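Local structure of Red carotenoid protein (RCP) (Nostoc sp., 5FCY) at residues A[16-21]-A[143-148]; A[28-33]-A[148-153]; A[58-63]-A[112-117]. The protein binds carotenoid, here modelled as beta-carotene, in a helical fold related to the N-terminal domain of orange carotenoid protein, and is probably involved in photoprotection. All coordinates share one frame; numbering follows the deposited sequence.

Contact 1: residues A[16-21]-A[143-148]; sequences QSWQKL and ITLFRD. With BCR (beta-carotene), chain B.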
loop_
_atom_site.group_PDB
_atom_site.type_symbol
_atom_site.label_atom_id
_atom_site.label_comp_id
_atom_site.label_asym_id
_atom_site.label_seq_id
_atom_site.Cartn_x
_atom_site.Cartn_y
_atom_site.Cartn_z
ATOM N N GLN A 16 -11.294 -0.676 -7.841
ATOM C CA GLN A 16 -11.670 0.563 -8.511
ATOM C C GLN A 16 -12.122 1.619 -7.510
ATOM O O GLN A 16 -11.766 2.795 -7.639
ATOM C CB GLN A 16 -12.765 0.296 -9.545
ATOM C CG GLN A 16 -12.232 0.025 -10.944
ATOM C CD GLN A 16 -13.335 -0.160 -11.969
ATOM O OE1 GLN A 16 -13.681 0.770 -12.701
ATOM N NE2 GLN A 16 -13.888 -1.367 -12.033
ATOM N N SER A 17 -12.906 1.223 -6.507
ATOM C CA SER A 17 -13.291 2.171 -5.467
ATOM C C SER A 17 -12.070 2.659 -4.701
ATOM O O SER A 17 -11.971 3.844 -4.359
ATOM C CB SER A 17 -14.299 1.531 -4.516
ATOM O OG SER A 17 -15.512 1.229 -5.184
ATOM N N TRP A 18 -11.126 1.757 -4.427
ATOM C CA TRP A 18 -9.902 2.141 -3.735
ATOM C C TRP A 18 -9.096 3.132 -4.565
ATOM O O TRP A 18 -8.477 4.054 -4.021
ATOM C CB TRP A 18 -9.079 0.889 -3.428
ATOM C CG TRP A 18 -8.076 1.034 -2.317
ATOM C CD1 TRP A 18 -7.516 2.188 -1.851
ATOM C CD2 TRP A 18 -7.519 -0.027 -1.532
ATOM N NE1 TRP A 18 -6.644 1.908 -0.825
ATOM C CE2 TRP A 18 -6.629 0.556 -0.611
ATOM C CE3 TRP A 18 -7.689 -1.414 -1.519
ATOM C CZ2 TRP A 18 -5.911 -0.199 0.311
ATOM C CZ3 TRP A 18 -6.975 -2.162 -0.606
ATOM C CH2 TRP A 18 -6.098 -1.553 0.297
ATOM N N GLN A 19 -9.106 2.968 -5.889
ATOM C CA GLN A 19 -8.323 3.817 -6.777
ATOM C C GLN A 19 -8.986 5.157 -7.070
ATOM O O GLN A 19 -8.369 5.999 -7.730
ATOM C CB GLN A 19 -8.058 3.080 -8.092
ATOM C CG GLN A 19 -7.056 1.945 -7.966
ATOM C CD GLN A 19 -7.158 0.946 -9.102
ATOM O OE1 GLN A 19 -8.249 0.650 -9.587
ATOM N NE2 GLN A 19 -6.017 0.420 -9.530
ATOM N N LYS A 20 -10.216 5.375 -6.606
ATOM C CA LYS A 20 -10.893 6.651 -6.788
ATOM C C LYS A 20 -10.636 7.624 -5.647
ATOM O O LYS A 20 -10.958 8.810 -5.780
ATOM C CB LYS A 20 -12.403 6.434 -6.927
ATOM C CG LYS A 20 -12.809 5.722 -8.202
ATOM C CD LYS A 20 -14.209 5.139 -8.085
ATOM C CE LYS A 20 -14.582 4.308 -9.305
ATOM N NZ LYS A 20 -15.731 3.394 -9.028
ATOM N N LEU A 21 -10.069 7.156 -4.541
ATOM C CA LEU A 21 -9.809 8.004 -3.392
ATOM C C LEU A 21 -8.579 8.874 -3.641
ATOM O O LEU A 21 -7.791 8.639 -4.562
ATOM C CB LEU A 21 -9.603 7.153 -2.140
ATOM C CG LEU A 21 -10.620 6.036 -1.893
ATOM C CD1 LEU A 21 -10.246 5.249 -0.642
ATOM C CD2 LEU A 21 -12.032 6.598 -1.777
ATOM N N ILE A 143 -6.183 -11.163 0.206
ATOM C CA ILE A 143 -4.873 -11.264 -0.436
ATOM C C ILE A 143 -4.999 -10.981 -1.927
ATOM O O ILE A 143 -4.222 -10.212 -2.502
ATOM C CB ILE A 143 -4.255 -12.651 -0.180
ATOM C CG1 ILE A 143 -4.094 -12.899 1.321
ATOM C CG2 ILE A 143 -2.895 -12.779 -0.869
ATOM C CD1 ILE A 143 -4.012 -14.354 1.678
ATOM N N THR A 144 -5.983 -11.606 -2.576
ATOM C CA THR A 144 -6.226 -11.336 -3.989
ATOM C C THR A 144 -6.510 -9.858 -4.219
ATOM O O THR A 144 -5.983 -9.253 -5.160
ATOM C CB THR A 144 -7.390 -12.193 -4.487
ATOM O OG1 THR A 144 -7.111 -13.575 -4.226
ATOM C CG2 THR A 144 -7.608 -12.002 -5.982
ATOM N N LEU A 145 -7.341 -9.259 -3.365
ATOM C CA LEU A 145 -7.618 -7.831 -3.471
ATOM C C LEU A 145 -6.333 -7.017 -3.366
ATOM O O LEU A 145 -6.059 -6.154 -4.209
ATOM C CB LEU A 145 -8.616 -7.418 -2.386
ATOM C CG LEU A 145 -8.816 -5.920 -2.146
ATOM C CD1 LEU A 145 -9.283 -5.220 -3.409
ATOM C CD2 LEU A 145 -9.806 -5.700 -1.014
ATOM N N PHE A 146 -5.527 -7.287 -2.336
ATOM C CA PHE A 146 -4.320 -6.498 -2.107
ATOM C C PHE A 146 -3.337 -6.644 -3.261
ATOM O O PHE A 146 -2.738 -5.656 -3.704
ATOM C CB PHE A 146 -3.662 -6.917 -0.793
ATOM C CG PHE A 146 -4.571 -6.822 0.404
ATOM C CD1 PHE A 146 -5.556 -5.852 0.471
ATOM C CD2 PHE A 146 -4.441 -7.708 1.460
ATOM C CE1 PHE A 146 -6.391 -5.767 1.567
ATOM C CE2 PHE A 146 -5.272 -7.626 2.560
ATOM C CZ PHE A 146 -6.249 -6.657 2.612
ATOM N N ARG A 147 -3.154 -7.869 -3.759
ATOM C CA ARG A 147 -2.237 -8.083 -4.873
ATOM C C ARG A 147 -2.649 -7.268 -6.091
ATOM O O ARG A 147 -1.804 -6.650 -6.748
ATOM C CB ARG A 147 -2.174 -9.569 -5.222
ATOM C CG ARG A 147 -1.490 -10.421 -4.164
ATOM C CD ARG A 147 -1.466 -11.896 -4.543
ATOM N NE ARG A 147 -0.826 -12.121 -5.839
ATOM C CZ ARG A 147 -1.470 -12.220 -7.001
ATOM N NH1 ARG A 147 -2.794 -12.120 -7.056
ATOM N NH2 ARG A 147 -0.785 -12.421 -8.121
ATOM N N ASP A 148 -3.945 -7.250 -6.411
ATOM C CA ASP A 148 -4.406 -6.498 -7.573
ATOM C C ASP A 148 -4.332 -4.996 -7.336
ATOM O O ASP A 148 -4.155 -4.228 -8.288
ATOM C CB ASP A 148 -5.836 -6.901 -7.933
ATOM C CG ASP A 148 -5.976 -8.385 -8.202
ATOM O OD1 ASP A 148 -4.991 -9.011 -8.653
ATOM O OD2 ASP A 148 -7.074 -8.927 -7.964
HETATM C C1 BCR B . 0.642 11.148 5.903
HETATM C C2 BCR B . -0.220 12.241 6.533
HETATM C C3 BCR B . -1.546 12.477 5.817
HETATM C C4 BCR B . -2.103 11.188 5.227
HETATM C C5 BCR B . -1.455 9.993 5.881
HETATM C C6 BCR B . -0.135 9.852 5.769
HETATM C C7 BCR B . 0.588 8.559 5.537
HETATM C C8 BCR B . 0.036 7.337 5.387
HETATM C C9 BCR B . 0.869 6.119 5.154
HETATM C C10 BCR B . 0.256 4.910 5.064
HETATM C C11 BCR B . 0.943 3.626 4.830
HETATM C C33 BCR B . -2.309 9.062 6.675
HETATM C C31 BCR B . 1.883 10.988 6.779
HETATM C C32 BCR B . 1.035 11.610 4.510
HETATM C C34 BCR B . 2.360 6.288 5.035
HETATM C C12 BCR B . 0.235 2.488 4.737
HETATM C C13 BCR B . 0.866 1.165 4.492
HETATM C C14 BCR B . 0.073 0.062 4.420
HETATM C C15 BCR B . 0.553 -1.306 4.178
HETATM C C16 BCR B . -0.285 -2.353 4.139
HETATM C C17 BCR B . 0.252 -3.700 3.894
HETATM C C18 BCR B . -0.497 -4.820 3.844
HETATM C C19 BCR B . 0.207 -6.102 3.572
HETATM C C20 BCR B . -0.408 -7.281 3.415
HETATM C C21 BCR B . 0.382 -8.490 3.140
HETATM C C22 BCR B . -0.169 -9.712 3.005
HETATM C C23 BCR B . 0.743 -10.865 2.755
HETATM C C24 BCR B . 0.324 -12.136 2.715
HETATM C C25 BCR B . 1.228 -13.301 2.485
HETATM C C26 BCR B . 2.552 -13.201 2.361
HETATM C C27 BCR B . 3.200 -13.699 1.089
HETATM C C28 BCR B . 2.330 -14.792 0.482
HETATM C C29 BCR B . 1.610 -15.590 1.564
HETATM C C30 BCR B . 0.670 -14.706 2.384
HETATM C C35 BCR B . 2.359 1.121 4.322
HETATM C C36 BCR B . -1.982 -4.730 4.061
HETATM C C37 BCR B . -1.660 -9.841 3.142
HETATM C C38 BCR B . 3.418 -12.702 3.492
HETATM C C39 BCR B . 0.537 -15.254 3.798
HETATM C C40 BCR B . -0.700 -14.719 1.716
#

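Contact 2: residues A[28-33]-A[148-153]; sequences ALFWFI and DYVSPM. With BCR (beta-carotene), chain B.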
loop_
_atom_site.group_PDB
_atom_site.type_symbol
_atom_site.label_atom_id
_atom_site.label_comp_id
_atom_site.label_asym_id
_atom_site.label_seq_id
_atom_site.Cartn_x
_atom_site.Cartn_y
_atom_site.Cartn_z
ATOM N N ALA A 28 -4.179 5.768 3.840
ATOM C CA ALA A 28 -4.828 5.614 5.138
ATOM C C ALA A 28 -5.633 4.323 5.190
ATOM O O ALA A 28 -5.545 3.561 6.159
ATOM C CB ALA A 28 -5.725 6.819 5.425
ATOM N N LEU A 29 -6.426 4.063 4.150
ATOM C CA LEU A 29 -7.195 2.824 4.097
ATOM C C LEU A 29 -6.278 1.610 4.182
ATOM O O LEU A 29 -6.543 0.666 4.935
ATOM C CB LEU A 29 -8.024 2.786 2.813
ATOM C CG LEU A 29 -8.893 1.548 2.606
ATOM C CD1 LEU A 29 -9.940 1.441 3.695
ATOM C CD2 LEU A 29 -9.545 1.596 1.238
ATOM N N PHE A 30 -5.186 1.623 3.416
ATOM C CA PHE A 30 -4.247 0.505 3.430
ATOM C C PHE A 30 -3.657 0.304 4.822
ATOM O O PHE A 30 -3.435 -0.832 5.251
ATOM C CB PHE A 30 -3.135 0.760 2.404
ATOM C CG PHE A 30 -2.566 -0.484 1.753
ATOM C CD1 PHE A 30 -3.219 -1.704 1.799
ATOM C CD2 PHE A 30 -1.359 -0.412 1.076
ATOM C CE1 PHE A 30 -2.680 -2.818 1.181
ATOM C CE2 PHE A 30 -0.816 -1.523 0.466
ATOM C CZ PHE A 30 -1.476 -2.728 0.521
ATOM N N TRP A 31 -3.403 1.401 5.542
ATOM C CA TRP A 31 -2.798 1.305 6.867
ATOM C C TRP A 31 -3.761 0.701 7.881
ATOM O O TRP A 31 -3.370 -0.152 8.686
ATOM C CB TRP A 31 -2.338 2.685 7.335
ATOM C CG TRP A 31 -2.043 2.748 8.798
ATOM C CD1 TRP A 31 -2.841 3.271 9.773
ATOM C CD2 TRP A 31 -0.867 2.265 9.458
ATOM N NE1 TRP A 31 -2.234 3.147 10.998
ATOM C CE2 TRP A 31 -1.020 2.532 10.833
ATOM C CE3 TRP A 31 0.301 1.634 9.021
ATOM C CZ2 TRP A 31 -0.052 2.191 11.772
ATOM C CZ3 TRP A 31 1.263 1.295 9.954
ATOM C CH2 TRP A 31 1.080 1.576 11.314
ATOM N N PHE A 32 -5.022 1.136 7.869
ATOM C CA PHE A 32 -5.982 0.614 8.835
ATOM C C PHE A 32 -6.279 -0.855 8.575
ATOM O O PHE A 32 -6.404 -1.643 9.520
ATOM C CB PHE A 32 -7.262 1.444 8.806
ATOM C CG PHE A 32 -7.126 2.775 9.485
ATOM C CD1 PHE A 32 -7.032 2.855 10.864
ATOM C CD2 PHE A 32 -7.087 3.944 8.747
ATOM C CE1 PHE A 32 -6.903 4.075 11.493
ATOM C CE2 PHE A 32 -6.959 5.168 9.372
ATOM C CZ PHE A 32 -6.867 5.234 10.745
ATOM N N ILE A 33 -6.390 -1.246 7.302
ATOM C CA ILE A 33 -6.511 -2.664 6.967
ATOM C C ILE A 33 -5.369 -3.450 7.597
ATOM O O ILE A 33 -5.572 -4.538 8.147
ATOM C CB ILE A 33 -6.546 -2.852 5.438
ATOM C CG1 ILE A 33 -7.806 -2.215 4.849
ATOM C CG2 ILE A 33 -6.496 -4.333 5.077
ATOM C CD1 ILE A 33 -7.805 -2.125 3.330
ATOM N N ASP A 148 -3.945 -7.250 -6.411
ATOM C CA ASP A 148 -4.406 -6.498 -7.573
ATOM C C ASP A 148 -4.332 -4.996 -7.336
ATOM O O ASP A 148 -4.155 -4.228 -8.288
ATOM C CB ASP A 148 -5.836 -6.901 -7.933
ATOM C CG ASP A 148 -5.976 -8.385 -8.202
ATOM O OD1 ASP A 148 -4.991 -9.011 -8.653
ATOM O OD2 ASP A 148 -7.074 -8.927 -7.964
ATOM N N TYR A 149 -4.468 -4.558 -6.084
ATOM C CA TYR A 149 -4.408 -3.131 -5.785
ATOM C C TYR A 149 -2.988 -2.593 -5.947
ATOM O O TYR A 149 -2.782 -1.538 -6.558
ATOM C CB TYR A 149 -4.936 -2.875 -4.370
ATOM C CG TYR A 149 -4.667 -1.484 -3.848
ATOM C CD1 TYR A 149 -5.120 -0.363 -4.530
ATOM C CD2 TYR A 149 -3.970 -1.291 -2.665
ATOM C CE1 TYR A 149 -4.876 0.907 -4.055
ATOM C CE2 TYR A 149 -3.722 -0.025 -2.182
ATOM C CZ TYR A 149 -4.178 1.071 -2.881
ATOM O OH TYR A 149 -3.937 2.338 -2.408
ATOM N N VAL A 150 -1.993 -3.312 -5.419
ATOM C CA VAL A 150 -0.610 -2.850 -5.501
ATOM C C VAL A 150 0.073 -3.248 -6.805
ATOM O O VAL A 150 1.095 -2.647 -7.167
ATOM C CB VAL A 150 0.221 -3.376 -4.315
ATOM C CG1 VAL A 150 -0.420 -2.976 -2.995
ATOM C CG2 VAL A 150 0.403 -4.892 -4.393
ATOM N N SER A 151 -0.459 -4.235 -7.523
ATOM C CA SER A 151 0.213 -4.732 -8.720
ATOM C C SER A 151 0.470 -3.648 -9.757
ATOM O O SER A 151 1.597 -3.582 -10.281
ATOM C CB SER A 151 -0.600 -5.878 -9.329
ATOM O OG SER A 151 -0.107 -6.209 -10.613
ATOM N N PRO A 152 -0.490 -2.797 -10.118
ATOM C CA PRO A 152 -0.241 -1.799 -11.163
ATOM C C PRO A 152 0.412 -0.514 -10.678
ATOM O O PRO A 152 0.501 0.437 -11.457
ATOM C CB PRO A 152 -1.652 -1.529 -11.703
ATOM C CG PRO A 152 -2.528 -1.699 -10.521
ATOM C CD PRO A 152 -1.906 -2.798 -9.695
ATOM N N MET A 153 0.880 -0.451 -9.433
ATOM C CA MET A 153 1.528 0.756 -8.946
ATOM C C MET A 153 2.926 0.885 -9.553
ATOM O O MET A 153 3.401 0.014 -10.288
ATOM C CB MET A 153 1.595 0.746 -7.422
ATOM C CG MET A 153 0.246 0.880 -6.739
ATOM S SD MET A 153 0.418 0.874 -4.946
ATOM C CE MET A 153 -1.293 0.940 -4.429
HETATM C C1 BCR B . 0.642 11.148 5.903
HETATM C C2 BCR B . -0.220 12.241 6.533
HETATM C C3 BCR B . -1.546 12.477 5.817
HETATM C C4 BCR B . -2.103 11.188 5.227
HETATM C C5 BCR B . -1.455 9.993 5.881
HETATM C C6 BCR B . -0.135 9.852 5.769
HETATM C C7 BCR B . 0.588 8.559 5.537
HETATM C C8 BCR B . 0.036 7.337 5.387
HETATM C C9 BCR B . 0.869 6.119 5.154
HETATM C C10 BCR B . 0.256 4.910 5.064
HETATM C C11 BCR B . 0.943 3.626 4.830
HETATM C C33 BCR B . -2.309 9.062 6.675
HETATM C C31 BCR B . 1.883 10.988 6.779
HETATM C C32 BCR B . 1.035 11.610 4.510
HETATM C C34 BCR B . 2.360 6.288 5.035
HETATM C C12 BCR B . 0.235 2.488 4.737
HETATM C C13 BCR B . 0.866 1.165 4.492
HETATM C C14 BCR B . 0.073 0.062 4.420
HETATM C C15 BCR B . 0.553 -1.306 4.178
HETATM C C16 BCR B . -0.285 -2.353 4.139
HETATM C C17 BCR B . 0.252 -3.700 3.894
HETATM C C18 BCR B . -0.497 -4.820 3.844
HETATM C C19 BCR B . 0.207 -6.102 3.572
HETATM C C20 BCR B . -0.408 -7.281 3.415
HETATM C C21 BCR B . 0.382 -8.490 3.140
HETATM C C22 BCR B . -0.169 -9.712 3.005
HETATM C C23 BCR B . 0.743 -10.865 2.755
HETATM C C24 BCR B . 0.324 -12.136 2.715
HETATM C C25 BCR B . 1.228 -13.301 2.485
HETATM C C26 BCR B . 2.552 -13.201 2.361
HETATM C C27 BCR B . 3.200 -13.699 1.089
HETATM C C28 BCR B . 2.330 -14.792 0.482
HETATM C C29 BCR B . 1.610 -15.590 1.564
HETATM C C30 BCR B . 0.670 -14.706 2.384
HETATM C C35 BCR B . 2.359 1.121 4.322
HETATM C C36 BCR B . -1.982 -4.730 4.061
HETATM C C37 BCR B . -1.660 -9.841 3.142
HETATM C C38 BCR B . 3.418 -12.702 3.492
HETATM C C39 BCR B . 0.537 -15.254 3.798
HETATM C C40 BCR B . -0.700 -14.719 1.716
#

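Contact 3: residues A[58-63]-A[112-117]; sequences GLFNQV and ATIVPF. With BCR (beta-carotene), chain B.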
loop_
_atom_site.group_PDB
_atom_site.type_symbol
_atom_site.label_atom_id
_atom_site.label_comp_id
_atom_site.label_asym_id
_atom_site.label_seq_id
_atom_site.Cartn_x
_atom_site.Cartn_y
_atom_site.Cartn_z
ATOM N N GLY A 58 15.268 -5.703 -0.053
ATOM C CA GLY A 58 16.188 -4.825 -0.747
ATOM C C GLY A 58 15.561 -3.481 -1.049
ATOM O O GLY A 58 16.047 -2.442 -0.592
ATOM N N LEU A 59 14.470 -3.492 -1.820
ATOM C CA LEU A 59 13.765 -2.251 -2.124
ATOM C C LEU A 59 13.353 -1.528 -0.851
ATOM O O LEU A 59 13.352 -0.292 -0.810
ATOM C CB LEU A 59 12.541 -2.543 -2.996
ATOM C CG LEU A 59 11.827 -1.343 -3.630
ATOM C CD1 LEU A 59 12.718 -0.649 -4.651
ATOM C CD2 LEU A 59 10.516 -1.773 -4.276
ATOM N N PHE A 60 13.012 -2.277 0.199
ATOM C CA PHE A 60 12.629 -1.663 1.465
ATOM C C PHE A 60 13.795 -0.905 2.089
ATOM O O PHE A 60 13.601 0.150 2.702
ATOM C CB PHE A 60 12.108 -2.736 2.421
ATOM C CG PHE A 60 11.959 -2.268 3.838
ATOM C CD1 PHE A 60 10.931 -1.412 4.195
ATOM C CD2 PHE A 60 12.840 -2.694 4.815
ATOM C CE1 PHE A 60 10.791 -0.982 5.499
ATOM C CE2 PHE A 60 12.706 -2.268 6.120
ATOM C CZ PHE A 60 11.679 -1.411 6.463
ATOM N N ASN A 61 15.016 -1.425 1.945
ATOM C CA ASN A 61 16.176 -0.736 2.501
ATOM C C ASN A 61 16.419 0.591 1.797
ATOM O O ASN A 61 16.700 1.603 2.449
ATOM C CB ASN A 61 17.412 -1.630 2.407
ATOM C CG ASN A 61 17.412 -2.731 3.445
ATOM O OD1 ASN A 61 17.070 -2.506 4.607
ATOM N ND2 ASN A 61 17.789 -3.933 3.031
ATOM N N GLN A 62 16.314 0.610 0.465
ATOM C CA GLN A 62 16.420 1.868 -0.265
ATOM C C GLN A 62 15.412 2.897 0.228
ATOM O O GLN A 62 15.630 4.100 0.047
ATOM C CB GLN A 62 16.218 1.631 -1.764
ATOM C CG GLN A 62 17.182 0.639 -2.381
ATOM C CD GLN A 62 17.091 0.618 -3.894
ATOM O OE1 GLN A 62 16.960 1.662 -4.532
ATOM N NE2 GLN A 62 17.150 -0.573 -4.476
ATOM N N VAL A 63 14.318 2.451 0.843
ATOM C CA VAL A 63 13.286 3.369 1.319
ATOM C C VAL A 63 13.685 3.981 2.654
ATOM O O VAL A 63 13.764 5.207 2.796
ATOM C CB VAL A 63 11.931 2.643 1.415
ATOM C CG1 VAL A 63 10.879 3.525 2.089
ATOM C CG2 VAL A 63 11.467 2.237 0.038
ATOM N N ALA A 112 8.891 2.317 13.864
ATOM C CA ALA A 112 9.406 3.677 13.730
ATOM C C ALA A 112 10.518 3.795 12.695
ATOM O O ALA A 112 11.198 4.829 12.640
ATOM C CB ALA A 112 9.900 4.219 15.078
ATOM N N THR A 113 10.728 2.768 11.868
ATOM C CA THR A 113 11.741 2.853 10.822
ATOM C C THR A 113 11.267 3.693 9.642
ATOM O O THR A 113 12.076 4.382 9.010
ATOM C CB THR A 113 12.121 1.453 10.338
ATOM O OG1 THR A 113 12.303 0.586 11.464
ATOM C CG2 THR A 113 13.406 1.501 9.534
ATOM N N ILE A 114 9.976 3.644 9.331
ATOM C CA ILE A 114 9.390 4.431 8.256
ATOM C C ILE A 114 8.536 5.528 8.874
ATOM O O ILE A 114 7.952 5.353 9.950
ATOM C CB ILE A 114 8.554 3.547 7.305
ATOM C CG1 ILE A 114 9.386 2.358 6.818
ATOM C CG2 ILE A 114 8.036 4.357 6.123
ATOM C CD1 ILE A 114 10.674 2.738 6.104
ATOM N N VAL A 115 8.472 6.665 8.187
ATOM C CA VAL A 115 7.743 7.839 8.664
ATOM C C VAL A 115 6.428 7.380 9.285
ATOM O O VAL A 115 5.720 6.556 8.687
ATOM C CB VAL A 115 7.509 8.849 7.530
ATOM C CG1 VAL A 115 6.602 8.261 6.444
ATOM C CG2 VAL A 115 6.936 10.153 8.081
ATOM N N PRO A 116 6.064 7.860 10.472
ATOM C CA PRO A 116 4.905 7.293 11.173
ATOM C C PRO A 116 3.588 7.744 10.560
ATOM O O PRO A 116 3.525 8.622 9.698
ATOM C CB PRO A 116 5.067 7.820 12.601
ATOM C CG PRO A 116 5.796 9.108 12.436
ATOM C CD PRO A 116 6.721 8.918 11.264
ATOM N N PHE A 117 2.492 7.098 11.046
ATOM C CA PHE A 117 1.111 7.379 10.678
ATOM C C PHE A 117 0.473 8.301 11.711
ATOM O O PHE A 117 0.704 8.135 12.913
ATOM C CB PHE A 117 0.314 6.076 10.591
ATOM C CG PHE A 117 -1.089 6.246 10.082
ATOM C CD1 PHE A 117 -1.365 6.130 8.732
ATOM C CD2 PHE A 117 -2.133 6.505 10.953
ATOM C CE1 PHE A 117 -2.655 6.274 8.259
ATOM C CE2 PHE A 117 -3.425 6.654 10.485
ATOM C CZ PHE A 117 -3.685 6.540 9.136
HETATM C C1 BCR B . 0.642 11.148 5.903
HETATM C C2 BCR B . -0.220 12.241 6.533
HETATM C C3 BCR B . -1.546 12.477 5.817
HETATM C C4 BCR B . -2.103 11.188 5.227
HETATM C C5 BCR B . -1.455 9.993 5.881
HETATM C C6 BCR B . -0.135 9.852 5.769
HETATM C C7 BCR B . 0.588 8.559 5.537
HETATM C C8 BCR B . 0.036 7.337 5.387
HETATM C C9 BCR B . 0.869 6.119 5.154
HETATM C C10 BCR B . 0.256 4.910 5.064
HETATM C C11 BCR B . 0.943 3.626 4.830
HETATM C C33 BCR B . -2.309 9.062 6.675
HETATM C C31 BCR B . 1.883 10.988 6.779
HETATM C C32 BCR B . 1.035 11.610 4.510
HETATM C C34 BCR B . 2.360 6.288 5.035
HETATM C C12 BCR B . 0.235 2.488 4.737
HETATM C C13 BCR B . 0.866 1.165 4.492
HETATM C C14 BCR B . 0.073 0.062 4.420
HETATM C C15 BCR B . 0.553 -1.306 4.178
HETATM C C16 BCR B . -0.285 -2.353 4.139
HETATM C C17 BCR B . 0.252 -3.700 3.894
HETATM C C18 BCR B . -0.497 -4.820 3.844
HETATM C C19 BCR B . 0.207 -6.102 3.572
HETATM C C20 BCR B . -0.408 -7.281 3.415
HETATM C C21 BCR B . 0.382 -8.490 3.140
HETATM C C22 BCR B . -0.169 -9.712 3.005
HETATM C C23 BCR B . 0.743 -10.865 2.755
HETATM C C24 BCR B . 0.324 -12.136 2.715
HETATM C C25 BCR B . 1.228 -13.301 2.485
HETATM C C26 BCR B . 2.552 -13.201 2.361
HETATM C C27 BCR B . 3.200 -13.699 1.089
HETATM C C28 BCR B . 2.330 -14.792 0.482
HETATM C C29 BCR B . 1.610 -15.590 1.564
HETATM C C30 BCR B . 0.670 -14.706 2.384
HETATM C C35 BCR B . 2.359 1.121 4.322
HETATM C C36 BCR B . -1.982 -4.730 4.061
HETATM C C37 BCR B . -1.660 -9.841 3.142
HETATM C C38 BCR B . 3.418 -12.702 3.492
HETATM C C39 BCR B . 0.537 -15.254 3.798
HETATM C C40 BCR B . -0.700 -14.719 1.716
#

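Contact 1: residues A[16-21]-A[143-148]
Trp-18 and Phe-146 meet rim to rim: CZ3, on the six-membered ring of the indole, comes 4.1 Å from CD1 of the phenyl, each near the other's plane, and the two side chains run obliquely to one another. The same indole corner reaches Leu-145, with CZ3 4.5 Å from CG and again at the edge of the ring. Trp-18 gets there because its CG lies anti to the backbone N (chi1 -159°), which carries the indole from helix 9-19 toward helix 139-150. The other side of the Phe-146 rim serves the ligand: CD2 sits 3.9 Å from the polyene methyl C37 of beta-carotene. One turn back, Ile-143 CD1 touches C40, a methyl on the terminal ring. Tyr-149 stacks on the indole, and Trp-18 NE1 makes a weak hydrogen bond to Gln-26 O. No hydrogen bond joins 16-21 to 143-148, so the contact rests on dispersion between buried hydrocarbon surfaces, consistent with an apolar lining beside the long polyene.

Contact 2: residues A[28-33]-A[148-153]
Phe-30 and Tyr-149 form a T-shaped pair in the helical carotenoid-binding fold of the orange carotenoid protein N-terminal family, and beta-carotene crosses the other face of Phe-30. At the root of Phe-30, CB lies 3.9 Å from C14 of the polyene. CG then faces C14 and C16, with C16 standing 3.5 Å above the ring plane, over its centre. Along one side of the ring, CD1 meets C16, and Phe-30 CE1 reaches the beta-carotene methyl C36 at 3.5 Å. Along the other, Phe-30 CD2 has C14 on the ligand side and Tyr-149 CE2 at 4.0 Å on the opposite face; the tyrosine's CG, anti to its backbone N (chi1 168°), helps aim the ring edge at the phenyl, the planes at 89°. Farther out, Phe-30 CE2 and the tip, CZ, both touch Val-150 CG1, the latter at 3.7 Å. The valine side chain lies roughly perpendicular to Phe-30. With an alanine here, the ring between pigment and protein is gone, and the middle of the polyene, Tyr-149 CE2 and Val-150 CG1 would probably lose their shared partner and face a gap. Tyr-149 is fixed at its far end by a hydrogen bond from OH to Gln-26 OE1. One face of its ring carries Met-153 CE, which lies 3.3 Å above the plane and offset toward the rim.

Contact 3: residues A[58-63]-A[112-117]
Val-63, on helix 53-64, and Ile-114, in the loop that follows helix 95-110, bring the two backbones closest, with their CA atoms 8.0 Å apart. Ile-114 is the side chain that bridges this interval. Its CG1 lies anti to the carbonyl carbon (chi1 -53°), and CD1 ends up reaching two residues one helical turn apart. Ile-114 CD1 comes 3.8 Å from Phe-60 CE1 and 4.1 Å from Val-63 CG1. Ile-114 CG1 lies 3.9 Å from the same Phe-60 CE1, so one corner of the phenyl meets two successive carbons of the isoleucine. That approach is oblique to the ring, whereas Val-63 and Ile-114 cross at about a right angle. The anti placement of CG in Phe-60 (chi1 168°) swings its ring toward the loop. Ile-114 is further tied down by backbone hydrogen bonding to Gly-108, and the next residue, Val-115, donates its N-H to Gln-71 OE1. Three residues beyond Ile-114, Phe-117 takes no part in this cluster but serves the pigment: CE1 lies beside the ring methyl C33 of beta-carotene, and Phe-117 CD1 is 3.8 Å from C8 of the pigment. The side chains in contact, Phe-60, Val-63 and Ile-114, are buried and apolar, and no hydrogen bond crosses between the segments; helix and loop meet here through dispersion, while backbone atoms of Ile-114 and Val-115 help anchor the loop.

How the contacts relate
Contacts 1 and 2 are neighbours, their centres 6 Å apart: both use helix 139-150, their segments overlapping at Asp-148, and they pair that helix with the successive helices 9-19 and 23-35. Their segments alternate along the chain. Contact 3 lies across the chain's centre from contact 1, 22 Å away between centres, and both of its segments fall in sequence between the two halves of either other contact. It still touches contact 2, since Phe-117 packs on Trp-31 and Phe-32. Beta-carotene links all three: 143-148 lies toward one terminal ring, 28-33 along the middle and 112-117 near the other ring, consistent with an elongated carotenoid threaded through a compact helical bundle.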